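Local coordinates for protein beta-N-acetylhexosaminidase (Bacteroides fragilis, PDB 4PYS) that probably removes terminal beta-linked N-acetylhexosamine residues from glycans, as a member of glycoside hydrolase family 20, at residues K399-A404 and T437-T442. Sequence-based numbering, arbitrary orientation.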
ATOM      1  N   LYS A 399       1.290   8.987  23.622  1.00 33.57           N
ATOM      2  CA  LYS A 399       1.514   7.638  24.153  1.00 40.11           C
ATOM      3  C   LYS A 399       2.939   7.135  23.918  1.00 35.17           C
ATOM      4  O   LYS A 399       3.897   7.761  24.363  1.00 36.83           O
ATOM      5  CB  LYS A 399       0.482   6.662  23.584  1.00 38.24           C
ATOM      6  CG  LYS A 399      -0.953   7.074  23.902  1.00 43.83           C
ATOM      7  CD  LYS A 399      -1.922   5.934  23.679  1.00 47.00           C
ATOM      8  CE  LYS A 399      -3.342   6.342  24.039  1.00 55.93           C
ATOM      9  NZ  LYS A 399      -4.312   5.234  23.775  1.00 61.79           N
ATOM     10  N   GLY A 400       3.073   6.018  23.208  1.00 38.49           N
ATOM     11  CA  GLY A 400       4.378   5.422  22.975  1.00 38.91           C
ATOM     12  C   GLY A 400       5.262   6.190  22.004  1.00 40.74           C
ATOM     13  O   GLY A 400       6.453   5.897  21.882  1.00 35.17           O
ATOM     14  N   TYR A 401       4.687   7.167  21.307  1.00 33.32           N
ATOM     15  CA  TYR A 401       5.466   7.999  20.395  1.00 31.01           C
ATOM     16  C   TYR A 401       6.035   9.231  21.114  1.00 38.40           C
ATOM     17  O   TYR A 401       5.305  10.177  21.422  1.00 37.56           O
ATOM     18  CB  TYR A 401       4.608   8.409  19.188  1.00 26.92           C
ATOM     19  CG  TYR A 401       4.082   7.231  18.405  1.00 30.84           C
ATOM     20  CD1 TYR A 401       4.823   6.677  17.376  1.00 30.12           C
ATOM     21  CD2 TYR A 401       2.844   6.665  18.705  1.00 31.82           C
ATOM     22  CE1 TYR A 401       4.350   5.598  16.659  1.00 28.60           C
ATOM     23  CE2 TYR A 401       2.363   5.581  17.998  1.00 30.53           C
ATOM     24  CZ  TYR A 401       3.123   5.046  16.983  1.00 25.42           C
ATOM     25  OH  TYR A 401       2.651   3.967  16.267  1.00 27.29           O
ATOM     26  N   THR A 402       7.335   9.209  21.400  1.00 34.83           N
ATOM     27  CA  THR A 402       7.999  10.373  21.990  1.00 35.41           C
ATOM     28  C   THR A 402       8.371  11.341  20.876  1.00 35.63           C
ATOM     29  O   THR A 402       8.047  11.108  19.716  1.00 32.59           O
ATOM     30  CB  THR A 402       9.287   9.989  22.743  1.00 42.08           C
ATOM     31  OG1 THR A 402      10.243   9.450  21.820  1.00 45.49           O
ATOM     32  CG2 THR A 402       8.996   8.962  23.818  1.00 42.44           C
ATOM     33  N   GLN A 403       9.059  12.421  21.231  1.00 37.42           N
ATOM     34  CA  GLN A 403       9.517  13.400  20.245  1.00 37.47           C
ATOM     35  C   GLN A 403      10.294  12.753  19.099  1.00 35.57           C
ATOM     36  O   GLN A 403      10.190  13.171  17.942  1.00 34.19           O
ATOM     37  CB  GLN A 403      10.395  14.445  20.937  1.00 45.72           C
ATOM     38  CG  GLN A 403      10.817  15.571  20.021  1.00 56.16           C
ATOM     39  CD  GLN A 403       9.628  16.354  19.489  1.00 63.28           C
ATOM     40  OE1 GLN A 403       8.664  16.607  20.216  1.00 72.74           O
ATOM     41  NE2 GLN A 403       9.688  16.738  18.218  1.00 61.57           N
ATOM     42  N   ALA A 404      11.067  11.722  19.423  1.00 37.57           N
ATOM     43  CA  ALA A 404      11.886  11.028  18.427  1.00 36.17           C
ATOM     44  C   ALA A 404      11.076  10.352  17.313  1.00 34.42           C
ATOM     45  O   ALA A 404      11.596  10.120  16.215  1.00 34.38           O
ATOM     46  CB  ALA A 404      12.803  10.020  19.109  1.00 38.08           C
ATOM     47  N   THR A 437      -1.104   0.609  13.489  1.00 21.51           N
ATOM     48  CA  THR A 437      -2.150   0.935  14.460  1.00 25.40           C
ATOM     49  C   THR A 437      -1.784   0.640  15.919  1.00 25.20           C
ATOM     50  O   THR A 437      -2.668   0.468  16.770  1.00 27.77           O
ATOM     51  CB  THR A 437      -3.522   0.322  14.045  1.00 25.20           C
ATOM     52  OG1 THR A 437      -3.384  -1.090  13.808  1.00 26.86           O
ATOM     53  CG2 THR A 437      -4.022   0.984  12.763  1.00 21.53           C
ATOM     54  N   ASP A 438      -0.482   0.619  16.214  1.00 26.37           N
ATOM     55  CA  ASP A 438       0.008   0.508  17.596  1.00 29.88           C
ATOM     56  C   ASP A 438      -0.658   1.544  18.502  1.00 29.33           C
ATOM     57  O   ASP A 438      -0.955   2.666  18.060  1.00 29.92           O
ATOM     58  CB  ASP A 438       1.520   0.784  17.672  1.00 33.00           C
ATOM     59  CG  ASP A 438       2.333  -0.081  16.740  1.00 33.53           C
ATOM     60  OD1 ASP A 438       1.879  -0.338  15.602  1.00 30.02           O
ATOM     61  OD2 ASP A 438       3.447  -0.489  17.146  1.00 35.16           O
ATOM     62  N   ASP A 439      -0.850   1.175  19.762  1.00 32.74           N
ATOM     63  CA  ASP A 439      -1.376   2.075  20.797  1.00 35.40           C
ATOM     64  C   ASP A 439      -2.865   2.387  20.639  1.00 36.00           C
ATOM     65  O   ASP A 439      -3.335   3.418  21.117  1.00 33.41           O
ATOM     66  CB  ASP A 439      -0.561   3.381  20.889  1.00 35.96           C
ATOM     67  CG  ASP A 439       0.683   3.239  21.741  1.00 47.66           C
ATOM     68  OD1 ASP A 439       0.661   2.449  22.705  1.00 58.66           O
ATOM     69  OD2 ASP A 439       1.677   3.939  21.456  1.00 52.08           O
ATOM     70  N   GLY A 440      -3.602   1.502  19.974  1.00 32.23           N
ATOM     71  CA  GLY A 440      -5.051   1.624  19.923  1.00 35.89           C
ATOM     72  C   GLY A 440      -5.587   2.679  18.970  1.00 32.82           C
ATOM     73  O   GLY A 440      -6.518   3.407  19.314  1.00 32.80           O
ATOM     74  N   VAL A 441      -5.007   2.758  17.775  1.00 28.86           N
ATOM     75  CA  VAL A 441      -5.512   3.655  16.740  1.00 29.12           C
ATOM     76  C   VAL A 441      -6.762   3.053  16.095  1.00 25.71           C
ATOM     77  O   VAL A 441      -6.674   2.150  15.266  1.00 30.75           O
ATOM     78  CB  VAL A 441      -4.442   3.939  15.669  1.00 26.02           C
ATOM     79  CG1 VAL A 441      -5.014   4.810  14.534  1.00 26.36           C
ATOM     80  CG2 VAL A 441      -3.231   4.615  16.307  1.00 26.53           C
ATOM     81  N   THR A 442      -7.926   3.550  16.498  1.00 27.20           N
ATOM     82  CA  THR A 442      -9.198   3.062  15.989  1.00 25.55           C
ATOM     83  C   THR A 442      -9.494   3.760  14.666  1.00 29.27           C
ATOM     84  O   THR A 442      -8.744   4.642  14.251  1.00 26.22           O
ATOM     85  CB  THR A 442     -10.326   3.364  16.974  1.00 28.76           C
ATOM     86  OG1 THR A 442     -10.373   4.778  17.192  1.00 31.26           O
ATOM     87  CG2 THR A 442     -10.086   2.662  18.305  1.00 32.48           C
TER
HETATM   88  O   HOH W   1       0.109   3.881  15.929  1.00 25.12           O
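Tyr401 OH, which reaches Asp438 through a water, is gripped by two groups: it donates to that water at 2.6 Å and accepts a bond from Asn392 ND2, earlier in the same loop. That water in turn donates a hydrogen bond to Asp438 O at 2.7 Å, so the phenol reaches the opposite backbone through a single solvent molecule. The hydroxyl oxygen also lies 3.7 Å from Asp438 CB, where the two side chains cross at about a right angle, ring and carboxylate planes 57° apart, while Asp438 OD2 binds a glycerol probably left from crystallisation. Beside the ring, Gly400 N gives a 3.1 Å bond to Asp439 OD2, bent to 141° and coming from above the carboxylate plane. The same oxygen lies 3.9 Å from Tyr401 CE2, ring and carboxylate planes 78° apart. Lys399, extended beyond CG, slides past Asp439 in the opposite direction: its CB lies 3.7 Å from OD2 of that aspartate, and its NZ makes a weak 3.4 Å hydrogen bond to Asp439 O. The contact joins two surface loops of the family 20 catalytic barrel, one between helices 386-389 and 409-415, the other running from strand 428-435 to helix 447-450.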